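Local coordinates for protein ribonucleoside-diphosphate reductase, alpha chain (Actinobacillus ureae ATCC 25976, PDB 6DQX) that probably reduces ribonucleoside diphosphates to deoxynucleotides, as the catalytic alpha subunit of a class Id ribonucleotide reductase, with thioredoxin as the likely reductant, at residues A[60-65]-A[93-98]; A[70-75]-A[313-318]. One frame throughout, in Å; residues are numbered along the deposited sequence.

Interaction 1 of 2, residues A[60-65]-A[93-98]; sequences AEHAEH and SNFGLD. With MG (magnesium ion), chain E.
The imidazole of His62 has Gly96 over one face and Phe95 at its edge. Gly96 CA sits 3.8 Å from the centroid of the His62 ring, 17° off the ring normal, which makes a CH-pi contact displaced toward the NE2–CD2 rim. At the edge, His62 CD2 comes to 3.7 Å from Phe95 CZ, and the two rings form a T-shaped pair: the imidazole turns its edge to the phenyl face, with the planes at 83°. The motif that delivers both partners is a type II beta turn from Asn94 to Leu97, at the C-terminal end of helix 89-94 and starting from its last residue, closed by the backbone bond from Leu97 N to Asn94 O. Gly96 holds the third position of the turn with positive phi. Having no side chain, it brings its CA directly onto the imidazole of His62, 3.6 Å above the ring plane.

Helix 52-67 offers two neighbouring residues to this turn. With CG anti to the backbone N (chi1 -171°), His62 extends its ring away from the helix and over Gly96. Ala63 meets the rim of Phe95, its CB 4.4 Å from Phe95 CE2. Helix 308-327 completes the setting: Phe315 stacks edge-to-face with Phe95, and Glu322 accepts a hydrogen bond from Gly96 N. Arg55, about two turns before His62 on helix 52-67, donates to Phe95 O, which ties the turn to the same helix that packs on it.

His65, on the same helix but taking no part in the ring packing, binds a magnesium ion through His65 ND1 at 2.5 Å, and water 1 is a second ligand of the magnesium at 2.0 Å.

Interaction 2 of 2, residues A[70-75]-A[313-318]; sequences EGYADK and TYFLDV. With EDO (1,2-ethanediol), chain F.
Tyr72 carries this contact, reaching from the first turn of helix 72-82 to the backbone and CB atoms of Tyr314 and Phe315 on helix 308-327. Tyr72 swings its ring out beside its own carbonyl carbon (chi1 -179°), which carries the phenol across to helix 308-327, although the nearest CA atoms, those of Tyr72 and Tyr314, are 9.6 Å apart.

The outer end of the ring does the touching. Tyr72 CE1 lies 4.0 Å from Tyr314 CB, and Tyr72 OH packs 3.3 Å from Phe315 CB. Beyond CB both partners lead off in other directions: Tyr314 sends its hydroxyl to Glu390, while the Phe315 ring turns to meet Phe76. The long axis of Tyr72 runs at about a right angle to the Phe315 side chain.

Gly71 is the N-cap of helix 72-82, with Lys75 N bonded back to Gly71 O. This is plain helix-to-helix packing, joining the N-terminal helices to a helix of the barrel domain. Farther along helix 308-327, Asp317 OD2 accepts a hydrogen bond of 2.6 Å from O2 of an ethanediol, probably left from the crystallisation liquor; OD2 also forms a salt bridge with Arg407, and OD1 one with Arg344.

The side chains meet largely through carbon; the hydroxyl of Tyr72 is satisfied by its hydrogen bond with Val311 O, which fixes the end of the ring against helix 308-327.

Interactions 1 and 2 lie 11 Å apart, centre to centre, and draw on the consecutive helices 52-67 and 72-82 respectively. Both pack on helix 308-327, where Phe315 is a residue common to the surroundings of the two contacts. A direct tie comes from Glu64, whose OE1 probably accepts a hydrogen bond from Ala73 N at 2.8 Å, in the first turn of helix 72-82. Close by, Ala60 O packs 3.4 Å from Ala73 CB. The magnesium ion bound by His65 belongs to this corner too: the side chain of Tyr72 is about 10 Å from the metal and about 9 Å from the His65 side chain.

Interaction 1 of 2, residues A[60-65]-A[93-98]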
loop_
_atom_site.group_PDB
_atom_site.type_symbol
_atom_site.label_atom_id
_atom_site.label_comp_id
_atom_site.label_asym_id
_atom_site.label_seq_id
_atom_site.Cartn_x
_atom_site.Cartn_y
_atom_site.Cartn_z
ATOM N N ALA A 60 -20.669 31.883 -1.870
ATOM C CA ALA A 60 -21.894 32.326 -2.564
ATOM C C ALA A 60 -21.584 32.914 -3.936
ATOM O O ALA A 60 -22.232 32.576 -4.927
ATOM C CB ALA A 60 -22.621 33.371 -1.739
ATOM N N GLU A 61 -20.593 33.810 -3.990
ATOM C CA GLU A 61 -20.243 34.470 -5.254
ATOM C C GLU A 61 -19.608 33.489 -6.231
ATOM O O GLU A 61 -19.835 33.575 -7.431
ATOM C CB GLU A 61 -19.303 35.667 -5.013
ATOM C CG GLU A 61 -19.953 36.819 -4.259
ATOM C CD GLU A 61 -20.996 37.591 -5.068
ATOM O OE1 GLU A 61 -21.016 37.503 -6.322
ATOM O OE2 GLU A 61 -21.819 38.287 -4.433
ATOM N N HIS A 62 -18.792 32.570 -5.720
ATOM C CA HIS A 62 -18.136 31.608 -6.594
ATOM C C HIS A 62 -19.176 30.689 -7.225
ATOM O O HIS A 62 -19.137 30.425 -8.429
ATOM C CB HIS A 62 -17.104 30.772 -5.851
ATOM C CG HIS A 62 -16.271 29.934 -6.761
ATOM N ND1 HIS A 62 -15.249 30.459 -7.526
ATOM C CD2 HIS A 62 -16.322 28.613 -7.048
ATOM C CE1 HIS A 62 -14.697 29.488 -8.231
ATOM N NE2 HIS A 62 -15.341 28.362 -7.973
ATOM N N ALA A 63 -20.136 30.258 -6.412
ATOM C CA ALA A 63 -21.255 29.442 -6.913
ATOM C C ALA A 63 -22.075 30.184 -7.982
ATOM O O ALA A 63 -22.357 29.631 -9.036
ATOM C CB ALA A 63 -22.134 28.995 -5.764
ATOM N N GLU A 64 -22.431 31.442 -7.719
ATOM C CA GLU A 64 -23.124 32.247 -8.727
ATOM C C GLU A 64 -22.336 32.310 -10.028
ATOM O O GLU A 64 -22.895 32.139 -11.113
ATOM C CB GLU A 64 -23.379 33.685 -8.226
ATOM C CG GLU A 64 -23.928 34.595 -9.332
ATOM C CD GLU A 64 -24.457 35.932 -8.836
ATOM O OE1 GLU A 64 -25.259 35.975 -7.868
ATOM O OE2 GLU A 64 -24.103 36.947 -9.470
ATOM N N HIS A 65 -21.048 32.569 -9.925
ATOM C CA HIS A 65 -20.214 32.678 -11.109
ATOM C C HIS A 65 -20.233 31.381 -11.932
ATOM O O HIS A 65 -20.431 31.428 -13.135
ATOM C CB HIS A 65 -18.788 33.082 -10.758
ATOM C CG HIS A 65 -17.961 33.357 -11.966
ATOM N ND1 HIS A 65 -18.157 34.467 -12.763
ATOM C CD2 HIS A 65 -16.983 32.632 -12.559
ATOM C CE1 HIS A 65 -17.312 34.427 -13.778
ATOM N NE2 HIS A 65 -16.588 33.326 -13.676
ATOM N N SER A 93 -13.747 23.919 3.642
ATOM C CA SER A 93 -12.268 23.904 3.525
ATOM C C SER A 93 -11.744 24.271 2.141
ATOM O O SER A 93 -10.750 25.027 2.033
ATOM C CB SER A 93 -11.699 22.560 3.968
ATOM O OG SER A 93 -11.948 22.352 5.345
ATOM N N ASN A 94 -12.386 23.738 1.095
ATOM C CA ASN A 94 -11.798 23.663 -0.235
ATOM C C ASN A 94 -12.590 24.266 -1.375
ATOM O O ASN A 94 -12.019 24.478 -2.436
ATOM C CB ASN A 94 -11.506 22.178 -0.583
ATOM C CG ASN A 94 -10.719 21.449 0.514
ATOM O OD1 ASN A 94 -10.983 20.279 0.798
ATOM N ND2 ASN A 94 -9.753 22.150 1.146
ATOM N N PHE A 95 -13.902 24.486 -1.228
ATOM C CA PHE A 95 -14.693 24.954 -2.377
ATOM C C PHE A 95 -14.215 26.302 -2.919
ATOM O O PHE A 95 -14.047 27.255 -2.158
ATOM C CB PHE A 95 -16.196 25.033 -2.031
ATOM C CG PHE A 95 -17.058 25.485 -3.181
ATOM C CD1 PHE A 95 -17.209 24.692 -4.301
ATOM C CD2 PHE A 95 -17.706 26.716 -3.156
ATOM C CE1 PHE A 95 -17.992 25.109 -5.379
ATOM C CE2 PHE A 95 -18.482 27.145 -4.235
ATOM C CZ PHE A 95 -18.651 26.336 -5.324
ATOM N N GLY A 96 -14.025 26.386 -4.238
ATOM C CA GLY A 96 -13.519 27.593 -4.867
ATOM C C GLY A 96 -12.027 27.867 -4.663
ATOM O O GLY A 96 -11.528 28.864 -5.160
ATOM N N LEU A 97 -11.318 27.003 -3.942
ATOM C CA LEU A 97 -9.881 27.157 -3.688
ATOM C C LEU A 97 -9.068 26.085 -4.429
ATOM O O LEU A 97 -9.603 25.083 -4.905
ATOM C CB LEU A 97 -9.593 27.061 -2.188
ATOM C CG LEU A 97 -10.395 27.944 -1.229
ATOM C CD1 LEU A 97 -9.978 27.696 0.207
ATOM C CD2 LEU A 97 -10.252 29.413 -1.586
ATOM N N ASP A 98 -7.753 26.290 -4.519
ATOM C CA ASP A 98 -6.877 25.299 -5.171
ATOM C C ASP A 98 -6.752 23.987 -4.403
ATOM O O ASP A 98 -6.762 22.911 -5.003
ATOM C CB ASP A 98 -5.480 25.894 -5.391
ATOM C CG ASP A 98 -5.483 27.015 -6.403
ATOM O OD1 ASP A 98 -6.427 27.091 -7.221
ATOM O OD2 ASP A 98 -4.529 27.824 -6.397
HETATM MG MG MG E . -18.703 36.799 -11.974
HETATM O O HOH W 1 -20.383 36.253 -11.049
#

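Interaction 2 of 2, residues A[70-75]-A[313-318]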
loop_
_atom_site.group_PDB
_atom_site.type_symbol
_atom_site.label_atom_id
_atom_site.label_comp_id
_atom_site.label_asym_id
_atom_site.label_seq_id
_atom_site.Cartn_x
_atom_site.Cartn_y
_atom_site.Cartn_z
ATOM N N GLU A 70 -27.857 35.131 -12.458
ATOM C CA GLU A 70 -27.909 36.426 -11.772
ATOM C C GLU A 70 -28.766 36.358 -10.498
ATOM O O GLU A 70 -29.821 35.735 -10.475
ATOM C CB GLU A 70 -28.415 37.535 -12.711
ATOM C CG GLU A 70 -27.458 37.848 -13.872
ATOM C CD GLU A 70 -26.273 38.741 -13.494
ATOM O OE1 GLU A 70 -25.541 39.184 -14.415
ATOM O OE2 GLU A 70 -26.074 39.027 -12.295
ATOM N N GLY A 71 -28.272 36.976 -9.433
ATOM C CA GLY A 71 -28.971 37.024 -8.158
ATOM C C GLY A 71 -28.799 35.795 -7.273
ATOM O O GLY A 71 -29.214 35.815 -6.111
ATOM N N TYR A 72 -28.127 34.766 -7.784
ATOM C CA TYR A 72 -27.980 33.525 -7.036
ATOM C C TYR A 72 -27.231 33.722 -5.706
ATOM O O TYR A 72 -27.684 33.237 -4.663
ATOM C CB TYR A 72 -27.332 32.436 -7.898
ATOM C CG TYR A 72 -27.208 31.148 -7.134
ATOM C CD1 TYR A 72 -28.256 30.230 -7.093
ATOM C CD2 TYR A 72 -26.054 30.867 -6.397
ATOM C CE1 TYR A 72 -28.130 29.048 -6.359
ATOM C CE2 TYR A 72 -25.939 29.706 -5.661
ATOM C CZ TYR A 72 -26.987 28.799 -5.656
ATOM O OH TYR A 72 -26.881 27.651 -4.913
ATOM N N ALA A 73 -26.088 34.417 -5.751
ATOM C CA ALA A 73 -25.249 34.629 -4.566
ATOM C C ALA A 73 -26.010 35.254 -3.410
ATOM O O ALA A 73 -25.897 34.792 -2.275
ATOM C CB ALA A 73 -24.029 35.479 -4.908
ATOM N N ASP A 74 -26.792 36.291 -3.695
ATOM C CA ASP A 74 -27.558 36.959 -2.644
ATOM C C ASP A 74 -28.651 36.054 -2.058
ATOM O O ASP A 74 -28.904 36.104 -0.852
ATOM C CB ASP A 74 -28.146 38.298 -3.126
ATOM C CG ASP A 74 -27.081 39.376 -3.310
ATOM O OD1 ASP A 74 -25.958 39.269 -2.756
ATOM O OD2 ASP A 74 -27.367 40.336 -4.039
ATOM N N LYS A 75 -29.234 35.203 -2.894
ATOM C CA LYS A 75 -30.207 34.199 -2.401
ATOM C C LYS A 75 -29.526 33.193 -1.500
ATOM O O LYS A 75 -29.971 32.962 -0.383
ATOM C CB LYS A 75 -30.905 33.479 -3.543
ATOM C CG LYS A 75 -32.146 34.189 -4.048
ATOM C CD LYS A 75 -32.982 33.313 -4.978
ATOM C CE LYS A 75 -33.712 32.185 -4.247
ATOM N NZ LYS A 75 -34.906 32.607 -3.445
ATOM N N THR A 313 -29.640 22.497 -3.648
ATOM C CA THR A 313 -29.447 21.498 -4.702
ATOM C C THR A 313 -28.571 22.023 -5.867
ATOM O O THR A 313 -27.602 21.354 -6.300
ATOM C CB THR A 313 -30.807 20.987 -5.210
ATOM O OG1 THR A 313 -31.555 20.478 -4.092
ATOM C CG2 THR A 313 -30.630 19.921 -6.283
ATOM N N TYR A 314 -28.908 23.231 -6.333
ATOM C CA TYR A 314 -28.110 23.950 -7.338
ATOM C C TYR A 314 -26.674 24.091 -6.865
ATOM O O TYR A 314 -25.739 23.867 -7.633
ATOM C CB TYR A 314 -28.676 25.335 -7.600
ATOM C CG TYR A 314 -29.802 25.411 -8.608
ATOM C CD1 TYR A 314 -30.899 24.557 -8.549
ATOM C CD2 TYR A 314 -29.769 26.365 -9.623
ATOM C CE1 TYR A 314 -31.940 24.661 -9.467
ATOM C CE2 TYR A 314 -30.795 26.473 -10.549
ATOM C CZ TYR A 314 -31.877 25.630 -10.465
ATOM O OH TYR A 314 -32.897 25.767 -11.373
ATOM N N PHE A 315 -26.508 24.397 -5.576
ATOM C CA PHE A 315 -25.166 24.581 -5.013
ATOM C C PHE A 315 -24.377 23.288 -5.058
ATOM O O PHE A 315 -23.205 23.283 -5.459
ATOM C CB PHE A 315 -25.233 25.111 -3.576
ATOM C CG PHE A 315 -23.899 25.228 -2.919
ATOM C CD1 PHE A 315 -23.025 26.203 -3.339
ATOM C CD2 PHE A 315 -23.523 24.370 -1.873
ATOM C CE1 PHE A 315 -21.783 26.336 -2.743
ATOM C CE2 PHE A 315 -22.293 24.501 -1.270
ATOM C CZ PHE A 315 -21.430 25.501 -1.691
ATOM N N LEU A 316 -25.004 22.191 -4.642
ATOM C CA LEU A 316 -24.344 20.889 -4.660
ATOM C C LEU A 316 -23.983 20.438 -6.076
ATOM O O LEU A 316 -22.928 19.836 -6.298
ATOM C CB LEU A 316 -25.194 19.855 -3.939
ATOM C CG LEU A 316 -25.261 20.071 -2.416
ATOM C CD1 LEU A 316 -26.078 18.979 -1.784
ATOM C CD2 LEU A 316 -23.871 20.118 -1.772
ATOM N N ASP A 317 -24.809 20.795 -7.056
ATOM C CA ASP A 317 -24.441 20.484 -8.431
ATOM C C ASP A 317 -23.192 21.237 -8.883
ATOM O O ASP A 317 -22.356 20.658 -9.550
ATOM C CB ASP A 317 -25.587 20.725 -9.389
ATOM C CG ASP A 317 -25.366 20.062 -10.724
ATOM O OD1 ASP A 317 -25.145 18.832 -10.743
ATOM O OD2 ASP A 317 -25.417 20.755 -11.767
ATOM N N VAL A 318 -23.043 22.508 -8.518
ATOM C CA VAL A 318 -21.788 23.217 -8.877
ATOM C C VAL A 318 -20.583 22.723 -8.102
ATOM O O VAL A 318 -19.470 22.753 -8.615
ATOM C CB VAL A 318 -21.882 24.754 -8.760
ATOM C CG1 VAL A 318 -22.957 25.247 -9.652
ATOM C CG2 VAL A 318 -22.128 25.265 -7.368
HETATM C C1 EDO F . -22.683 24.351 -13.462
HETATM O O1 EDO F . -21.455 24.011 -12.803
HETATM C C2 EDO F . -23.853 23.534 -12.939
HETATM O O2 EDO F . -23.516 22.155 -12.848
#